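Outer membrane associated protein (Francisella tularensis subsp. tularensis, PDB 6U83) is an outer-membrane protein, possibly with porin activity, whose OmpA-like domain, probably periplasmic and the part described here, binds D-alanine and probably recognises peptidoglycan. Local coordinates at residues N40-D44 against S155-N159; V58-T62 against A78-F82; G98-Q102 against G144-T148. All coordinates share one frame; numbering follows the deposited sequence.

Contact 1: N40-D44 against S155-N159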
loop_
_atom_site.group_PDB
_atom_site.type_symbol
_atom_site.label_atom_id
_atom_site.label_comp_id
_atom_site.label_asym_id
_atom_site.label_seq_id
_atom_site.Cartn_x
_atom_site.Cartn_y
_atom_site.Cartn_z
ATOM N N ASN A 40 3.682 -2.749 9.470
ATOM C CA ASN A 40 2.289 -2.366 9.283
ATOM C C ASN A 40 1.625 -1.930 10.576
ATOM O O ASN A 40 0.499 -1.416 10.535
ATOM C CB ASN A 40 1.503 -3.529 8.678
ATOM C CG ASN A 40 1.737 -4.834 9.420
ATOM O OD1 ASN A 40 2.437 -4.874 10.440
ATOM N ND2 ASN A 40 1.152 -5.914 8.912
ATOM N N LEU A 41 2.283 -2.133 11.718
ATOM C CA LEU A 41 1.757 -1.650 12.984
ATOM C C LEU A 41 2.138 -0.196 13.251
ATOM O O LEU A 41 2.013 0.278 14.386
ATOM C CB LEU A 41 2.221 -2.559 14.122
ATOM C CG LEU A 41 1.280 -3.722 14.454
ATOM C CD1 LEU A 41 0.872 -4.533 13.213
ATOM C CD2 LEU A 41 1.902 -4.623 15.510
ATOM N N THR A 42 2.612 0.508 12.227
ATOM C CA THR A 42 2.737 1.957 12.266
ATOM C C THR A 42 1.385 2.592 11.979
ATOM O O THR A 42 0.670 2.168 11.066
ATOM C CB THR A 42 3.744 2.427 11.218
ATOM O OG1 THR A 42 3.338 1.929 9.932
ATOM C CG2 THR A 42 5.139 1.913 11.543
ATOM N N GLU A 43 1.036 3.619 12.751
ATOM C CA GLU A 43 -0.160 4.394 12.457
ATOM C C GLU A 43 0.119 5.531 11.482
ATOM O O GLU A 43 -0.644 6.503 11.428
ATOM C CB GLU A 43 -0.788 4.933 13.742
ATOM C CG GLU A 43 -2.303 5.121 13.616
ATOM C CD GLU A 43 -3.021 5.083 14.950
ATOM O OE1 GLU A 43 -3.735 6.055 15.271
ATOM O OE2 GLU A 43 -2.874 4.079 15.678
ATOM N N ASP A 44 1.201 5.434 10.724
ATOM C CA ASP A 44 1.546 6.386 9.686
ATOM C C ASP A 44 1.562 5.660 8.350
ATOM O O ASP A 44 1.756 4.440 8.294
ATOM C CB ASP A 44 2.928 7.032 9.948
ATOM C CG ASP A 44 2.958 7.885 11.212
ATOM O OD1 ASP A 44 1.907 8.024 11.876
ATOM O OD2 ASP A 44 4.040 8.424 11.539
ATOM N N SER A 155 -11.030 -2.998 15.962
ATOM C CA SER A 155 -11.452 -1.608 15.882
ATOM C C SER A 155 -10.277 -0.638 15.875
ATOM O O SER A 155 -10.482 0.580 15.952
ATOM C CB SER A 155 -12.381 -1.293 17.046
ATOM O OG SER A 155 -11.734 -1.582 18.270
ATOM N N ASP A 156 -9.064 -1.149 15.797
ATOM C CA ASP A 156 -7.882 -0.310 15.842
ATOM C C ASP A 156 -7.829 0.544 14.573
ATOM O O ASP A 156 -8.026 0.021 13.485
ATOM C CB ASP A 156 -6.646 -1.209 15.973
ATOM C CG ASP A 156 -5.370 -0.437 16.233
ATOM O OD1 ASP A 156 -4.957 0.339 15.346
ATOM O OD2 ASP A 156 -4.768 -0.625 17.314
ATOM N N PRO A 157 -7.577 1.855 14.681
ATOM C CA PRO A 157 -7.502 2.674 13.455
ATOM C C PRO A 157 -6.427 2.211 12.492
ATOM O O PRO A 157 -6.465 2.583 11.316
ATOM C CB PRO A 157 -7.190 4.083 13.990
ATOM C CG PRO A 157 -7.524 4.035 15.433
ATOM C CD PRO A 157 -7.235 2.637 15.873
ATOM N N ARG A 158 -5.451 1.427 12.943
ATOM C CA ARG A 158 -4.466 0.942 11.992
ATOM C C ARG A 158 -5.070 -0.010 10.959
ATOM O O ARG A 158 -4.468 -0.213 9.899
ATOM C CB ARG A 158 -3.317 0.274 12.730
ATOM C CG ARG A 158 -2.299 1.258 13.272
ATOM C CD ARG A 158 -1.293 0.568 14.178
ATOM N NE ARG A 158 -1.930 0.049 15.387
ATOM C CZ ARG A 158 -1.259 -0.424 16.435
ATOM N NH1 ARG A 158 -1.909 -0.876 17.498
ATOM N NH2 ARG A 158 0.067 -0.447 16.420
ATOM N N ASN A 159 -6.232 -0.608 11.237
ATOM C CA ASN A 159 -6.891 -1.425 10.224
ATOM C C ASN A 159 -7.464 -0.587 9.086
ATOM O O ASN A 159 -7.699 -1.115 7.993
ATOM C CB ASN A 159 -7.982 -2.262 10.881
ATOM C CG ASN A 159 -7.415 -3.363 11.737
ATOM O OD1 ASN A 159 -6.502 -4.066 11.316
ATOM N ND2 ASN A 159 -7.941 -3.516 12.944
#
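The guanidinium of Arg158 meets Leu41 and Asp156 at its edges, both in its plane. At one edge Arg158 NH2 donates to Leu41 O at 2.9 Å, with an angle of 161° at the hydrogen and the oxygen almost exactly in the guanidinium plane. NE and NH1 form a second edge and grip the Asp156 carboxylate side-on, one nitrogen to each oxygen: Arg158 NE to Asp156 OD1 is 3.0 Å, and the salt bridge from Arg158 NH1 to Asp156 OD2 is 2.9 Å. NE and NH1 both meet these oxygens from outside the carboxylate plane, by 33° or more, so the two flat groups are not coplanar. Glu43 comes at the guanidinium obliquely; Glu43 OE2 is 4.1 Å from Arg158 NE and well out of the guanidinium plane, so the attraction is one of charge alone. The extended Glu43 chain instead crosses the Arg158 aliphatic part at about a right angle, with Glu43 OE2 3.8 Å from Arg158 CG. A bend at chi3 (-65°) folds Arg158 back on Asp156. The backbone N of Arg158 also donates to Asp156 OD1, closing an Asx turn, so OD1 accepts twice. Lys63 NZ ties the loops further through the carbonyls of Asn40 and Arg158. With two carboxylates near one guanidinium, the arginine charge is probably stabilised, while the spacing of Glu43 from Asp156 suggests mild repulsion, tempered by Arg158 beside both.

Contact 2: V58-T62 against A78-F82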
loop_
_atom_site.group_PDB
_atom_site.type_symbol
_atom_site.label_atom_id
_atom_site.label_comp_id
_atom_site.label_asym_id
_atom_site.label_seq_id
_atom_site.Cartn_x
_atom_site.Cartn_y
_atom_site.Cartn_z
ATOM N N VAL A 58 8.364 -4.209 -2.757
ATOM C CA VAL A 58 7.999 -2.955 -2.117
ATOM C C VAL A 58 6.574 -3.084 -1.610
ATOM O O VAL A 58 5.694 -3.570 -2.325
ATOM C CB VAL A 58 8.150 -1.757 -3.075
ATOM C CG1 VAL A 58 7.743 -0.468 -2.382
ATOM C CG2 VAL A 58 9.584 -1.639 -3.552
ATOM N N TYR A 59 6.358 -2.684 -0.368
ATOM C CA TYR A 59 5.040 -2.672 0.237
ATOM C C TYR A 59 4.564 -1.242 0.414
ATOM O O TYR A 59 5.369 -0.321 0.577
ATOM C CB TYR A 59 5.044 -3.359 1.595
ATOM C CG TYR A 59 5.449 -4.788 1.513
ATOM C CD1 TYR A 59 6.787 -5.151 1.522
ATOM C CD2 TYR A 59 4.495 -5.784 1.426
ATOM C CE1 TYR A 59 7.161 -6.475 1.447
ATOM C CE2 TYR A 59 4.856 -7.107 1.348
ATOM C CZ TYR A 59 6.186 -7.449 1.359
ATOM O OH TYR A 59 6.537 -8.775 1.280
ATOM N N LEU A 60 3.245 -1.074 0.391
ATOM C CA LEU A 60 2.591 0.200 0.645
ATOM C C LEU A 60 1.502 -0.022 1.679
ATOM O O LEU A 60 0.621 -0.868 1.485
ATOM C CB LEU A 60 1.995 0.769 -0.637
ATOM C CG LEU A 60 1.154 2.025 -0.521
ATOM C CD1 LEU A 60 2.042 3.228 -0.621
ATOM C CD2 LEU A 60 0.090 2.032 -1.615
ATOM N N ASP A 61 1.567 0.725 2.782
ATOM C CA ASP A 61 0.527 0.695 3.809
ATOM C C ASP A 61 0.135 2.144 4.077
ATOM O O ASP A 61 0.775 2.834 4.874
ATOM C CB ASP A 61 1.006 -0.030 5.066
ATOM C CG ASP A 61 -0.118 -0.278 6.052
ATOM O OD1 ASP A 61 -1.203 0.286 5.854
ATOM O OD2 ASP A 61 0.070 -1.040 7.022
ATOM N N THR A 62 -0.907 2.598 3.388
ATOM C CA THR A 62 -1.452 3.937 3.552
ATOM C C THR A 62 -2.612 3.889 4.540
ATOM O O THR A 62 -3.522 3.064 4.396
ATOM C CB THR A 62 -1.933 4.473 2.201
ATOM O OG1 THR A 62 -0.810 4.675 1.330
ATOM C CG2 THR A 62 -2.674 5.772 2.369
ATOM N N ALA A 78 4.053 8.500 0.371
ATOM C CA ALA A 78 4.316 7.074 0.179
ATOM C C ALA A 78 3.879 6.616 -1.207
ATOM O O ALA A 78 4.625 5.931 -1.916
ATOM C CB ALA A 78 3.603 6.250 1.254
ATOM N N ILE A 79 2.667 6.988 -1.612
ATOM C CA ILE A 79 2.146 6.512 -2.892
ATOM C C ILE A 79 3.042 6.974 -4.036
ATOM O O ILE A 79 3.369 6.204 -4.949
ATOM C CB ILE A 79 0.694 6.984 -3.076
ATOM C CG1 ILE A 79 -0.189 6.345 -2.004
ATOM C CG2 ILE A 79 0.210 6.656 -4.474
ATOM C CD1 ILE A 79 -1.558 6.953 -1.920
ATOM N N ALA A 80 3.465 8.236 -3.993
ATOM C CA ALA A 80 4.305 8.784 -5.051
ATOM C C ALA A 80 5.577 7.973 -5.229
ATOM O O ALA A 80 5.995 7.699 -6.358
ATOM C CB ALA A 80 4.652 10.238 -4.737
ATOM N N SER A 81 6.217 7.591 -4.122
ATOM C CA SER A 81 7.418 6.770 -4.217
ATOM C C SER A 81 7.090 5.367 -4.698
ATOM O O SER A 81 7.856 4.766 -5.459
ATOM C CB SER A 81 8.118 6.708 -2.867
ATOM O OG SER A 81 8.718 7.952 -2.572
ATOM N N PHE A 82 5.968 4.823 -4.234
ATOM C CA PHE A 82 5.496 3.536 -4.728
ATOM C C PHE A 82 5.337 3.564 -6.240
ATOM O O PHE A 82 5.791 2.656 -6.942
ATOM C CB PHE A 82 4.169 3.211 -4.046
ATOM C CG PHE A 82 3.716 1.807 -4.231
ATOM C CD1 PHE A 82 4.406 0.767 -3.651
ATOM C CD2 PHE A 82 2.577 1.530 -4.948
ATOM C CE1 PHE A 82 3.982 -0.515 -3.796
ATOM C CE2 PHE A 82 2.153 0.248 -5.093
ATOM C CZ PHE A 82 2.857 -0.778 -4.516
#
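Leu60 reaches from the strand into the angle between Phe82 and the helix residues Ala78 and Ile79, and each part of its side chain has a different partner. Its CB sits over one face of the Phe82 ring, 4.0 Å from the centroid and 15° off the ring normal, a CH-pi contact displaced toward the CD1 and CE1 rim. Beyond CB, CG stands anti to the backbone N (chi1 174°), which carries CG and CD1 on toward the helix. There the branches part. Leu60 CD1 lies against the helix surface, 3.9 Å from Ala78 CB and a little farther from Ile79 CG1, and it also approaches Phe82 CB. Leu60 CD2 points away from CD1 and only approaches Phe82 CD2, at 4.2 Å. The two side chains, leucine and phenylalanine, cross at about a right angle.

Val58 approaches the same ring at its edge, near the ring plane, with Val58 CG1 3.8 Å from Phe82 CD1, while the Val58 carbonyl oxygen also lies at the edge in plane. At the other end of the strand segment, Thr62 OG1 rests 3.8 Å from Ile79 CG1, a van der Waals contact.

Val58, Leu60 and Thr62 thus present alternate side chains to helix 73-89, which runs nearly antiparallel to the strand, at 157° and 9.1 Å between the segment axes. Strand 55-63 is flanked in the sheet by strands 46-52 and 161-172. Phe82 continues onto Ala164 and Val166 of strand 161-172, and Ile79 packs on Val124, Tyr127 and Met128 of helix 110-130, joining both helices to one buried layer against the sheet.

Contact 3: G98-Q102 against G144-T148. With DAL (D-alanine), chain D.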
loop_
_atom_site.group_PDB
_atom_site.type_symbol
_atom_site.label_atom_id
_atom_site.label_comp_id
_atom_site.label_asym_id
_atom_site.label_seq_id
_atom_site.Cartn_x
_atom_site.Cartn_y
_atom_site.Cartn_z
ATOM N N GLY A 98 -8.216 -2.212 -0.185
ATOM C CA GLY A 98 -8.703 -1.326 0.848
ATOM C C GLY A 98 -9.305 -2.088 2.019
ATOM O O GLY A 98 -9.926 -3.127 1.842
ATOM N N TYR A 99 -9.138 -1.544 3.222
ATOM C CA TYR A 99 -9.633 -2.202 4.420
ATOM C C TYR A 99 -10.293 -1.178 5.335
ATOM O O TYR A 99 -10.153 0.043 5.160
ATOM C CB TYR A 99 -8.509 -2.929 5.174
ATOM C CG TYR A 99 -7.831 -4.008 4.375
ATOM C CD1 TYR A 99 -8.199 -5.340 4.528
ATOM C CD2 TYR A 99 -6.823 -3.702 3.453
ATOM C CE1 TYR A 99 -7.585 -6.343 3.787
ATOM C CE2 TYR A 99 -6.194 -4.713 2.699
ATOM C CZ TYR A 99 -6.589 -6.025 2.878
ATOM O OH TYR A 99 -5.998 -7.037 2.163
ATOM N N ALA A 100 -11.002 -1.698 6.336
ATOM C CA ALA A 100 -11.666 -0.862 7.321
ATOM C C ALA A 100 -11.474 -1.472 8.706
ATOM O O ALA A 100 -11.086 -2.633 8.856
ATOM C CB ALA A 100 -13.163 -0.680 6.976
ATOM N N SER A 101 -11.713 -0.661 9.726
ATOM C CA SER A 101 -11.791 -1.203 11.071
ATOM C C SER A 101 -13.235 -1.588 11.366
ATOM O O SER A 101 -14.176 -1.057 10.775
ATOM C CB SER A 101 -11.293 -0.182 12.095
ATOM O OG SER A 101 -12.098 0.991 12.080
ATOM N N GLN A 102 -13.416 -2.532 12.274
ATOM C CA GLN A 102 -14.762 -2.873 12.728
ATOM C C GLN A 102 -15.023 -2.073 13.992
ATOM O O GLN A 102 -14.523 -2.414 15.065
ATOM C CB GLN A 102 -14.931 -4.363 12.988
ATOM C CG GLN A 102 -16.341 -4.662 13.468
ATOM C CD GLN A 102 -16.569 -6.118 13.790
ATOM O OE1 GLN A 102 -15.627 -6.901 13.861
ATOM N NE2 GLN A 102 -17.829 -6.491 13.993
ATOM N N GLY A 144 -13.589 -4.479 3.372
ATOM C CA GLY A 144 -14.291 -4.161 4.591
ATOM C C GLY A 144 -13.409 -4.414 5.796
ATOM O O GLY A 144 -12.167 -4.388 5.728
ATOM N N TYR A 145 -14.062 -4.712 6.918
ATOM C CA TYR A 145 -13.329 -5.059 8.123
ATOM C C TYR A 145 -13.018 -6.549 8.216
ATOM O O TYR A 145 -13.002 -7.111 9.319
ATOM C CB TYR A 145 -14.071 -4.553 9.362
ATOM C CG TYR A 145 -15.519 -4.974 9.579
ATOM C CD1 TYR A 145 -15.859 -6.302 9.810
ATOM C CD2 TYR A 145 -16.539 -4.020 9.644
ATOM C CE1 TYR A 145 -17.172 -6.669 10.057
ATOM C CE2 TYR A 145 -17.862 -4.385 9.890
ATOM C CZ TYR A 145 -18.163 -5.706 10.101
ATOM O OH TYR A 145 -19.455 -6.088 10.355
ATOM N N ASN A 146 -12.768 -7.207 7.089
ATOM C CA ASN A 146 -12.161 -8.526 7.114
ATOM C C ASN A 146 -10.651 -8.372 6.937
ATOM O O ASN A 146 -10.152 -7.296 6.602
ATOM C CB ASN A 146 -12.743 -9.424 6.024
ATOM C CG ASN A 146 -14.257 -9.598 6.144
ATOM O OD1 ASN A 146 -14.757 -10.209 7.095
ATOM N ND2 ASN A 146 -14.990 -9.073 5.165
ATOM N N ASP A 147 -9.917 -9.459 7.166
ATOM C CA ASP A 147 -8.454 -9.416 7.099
ATOM C C ASP A 147 -7.893 -8.273 7.945
ATOM O O ASP A 147 -6.972 -7.568 7.527
ATOM C CB ASP A 147 -7.959 -9.274 5.653
ATOM C CG ASP A 147 -8.295 -10.474 4.776
ATOM O OD1 ASP A 147 -8.871 -11.461 5.287
ATOM O OD2 ASP A 147 -7.984 -10.414 3.563
ATOM N N THR A 148 -8.475 -8.046 9.124
ATOM C CA THR A 148 -7.880 -7.044 9.993
ATOM C C THR A 148 -6.498 -7.509 10.423
ATOM O O THR A 148 -6.184 -8.700 10.410
ATOM C CB THR A 148 -8.747 -6.762 11.226
ATOM O OG1 THR A 148 -8.814 -7.926 12.059
ATOM C CG2 THR A 148 -10.137 -6.326 10.815
HETATM N N DAL D . -14.800 1.348 10.491
HETATM C CA DAL D . -14.352 2.730 10.402
HETATM C CB DAL D . -15.540 3.661 10.111
HETATM C C DAL D . -13.248 2.925 9.364
HETATM O O DAL D . -12.888 4.073 9.093
HETATM O OXT DAL D . -12.700 1.970 8.783
#
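Gln102 lies flat on the Tyr145 ring, and this stack is the close-packed half of the contact. Gln102 CG stands over the ring centre, 3.7 Å from the centroid and almost on the normal, a CH-pi contact; Gln102 CB comes to 3.5 Å from Tyr145 CG. CG is anti to the backbone N (chi1 180°) and chi2 is extended too, which carries the amide out along the ring with the two planes only 6° apart. Beside the stack the backbones close up: Ala100 N donates to Gly144 O at 3.0 Å, from well above the carbonyl plane and with a bent angle of 144°, and Tyr145 CA-H points at Ala100 O. Gly144 has a positive phi, which favours glycine.

The solvent side is formed by the exposed Asn146 and Asp147, which the Tyr99 ring meets by its edge alone. Asn146 O lies in the ring plane, 3.5 Å from Tyr99 CD1, whereas Tyr99 OH and Asp147 OD2 are 4.2 Å apart. Arg161 makes a cation-pi contact with Tyr99.

On the ligand side, Ser101 N donates to D-alanine OXT at 3.0 Å, and the ligand amine bonds weakly to Ser101 OG, which is also hydrogen-bonded to Gln160. The backbone N of Asp67, Asn113 OD1 and Arg120 NH2 also bond to the ligand. Packed against 144-148, Ala100 and Ser101 line the pocket. Asn113, Leu116 and Arg120 fit the Asn-x-x-Leu-Ser-x-x-Arg pattern of OmpA-like domains, and Ser101 probably replaces their usual aspartate, consistent with peptidoglycan recognition as in relatives.

How the contacts relate
Contact 1 joins the loop between strands 33-34 and 46-52 to the loop before strand 161-172, and along the chain it encloses the other two, contact 2 coming before contact 3. Contacts 1 and 3 are neighbours, their centres about 11 Å apart and both using the long connection from strand 138-142 to 161-172; Ser155, Asp156 and Asn159 touch Gln102, Ser101, Tyr99 and Thr148. Contact 2 lies near the middle of the domain. Its centre is about 15 Å from that of contact 1, which it touches through Asn40 and Asp61, and about 19 Å from that of contact 3, which it does not touch. A buried sheet-and-helix core thus carries, at one end, the packed loops beside the D-alanine site.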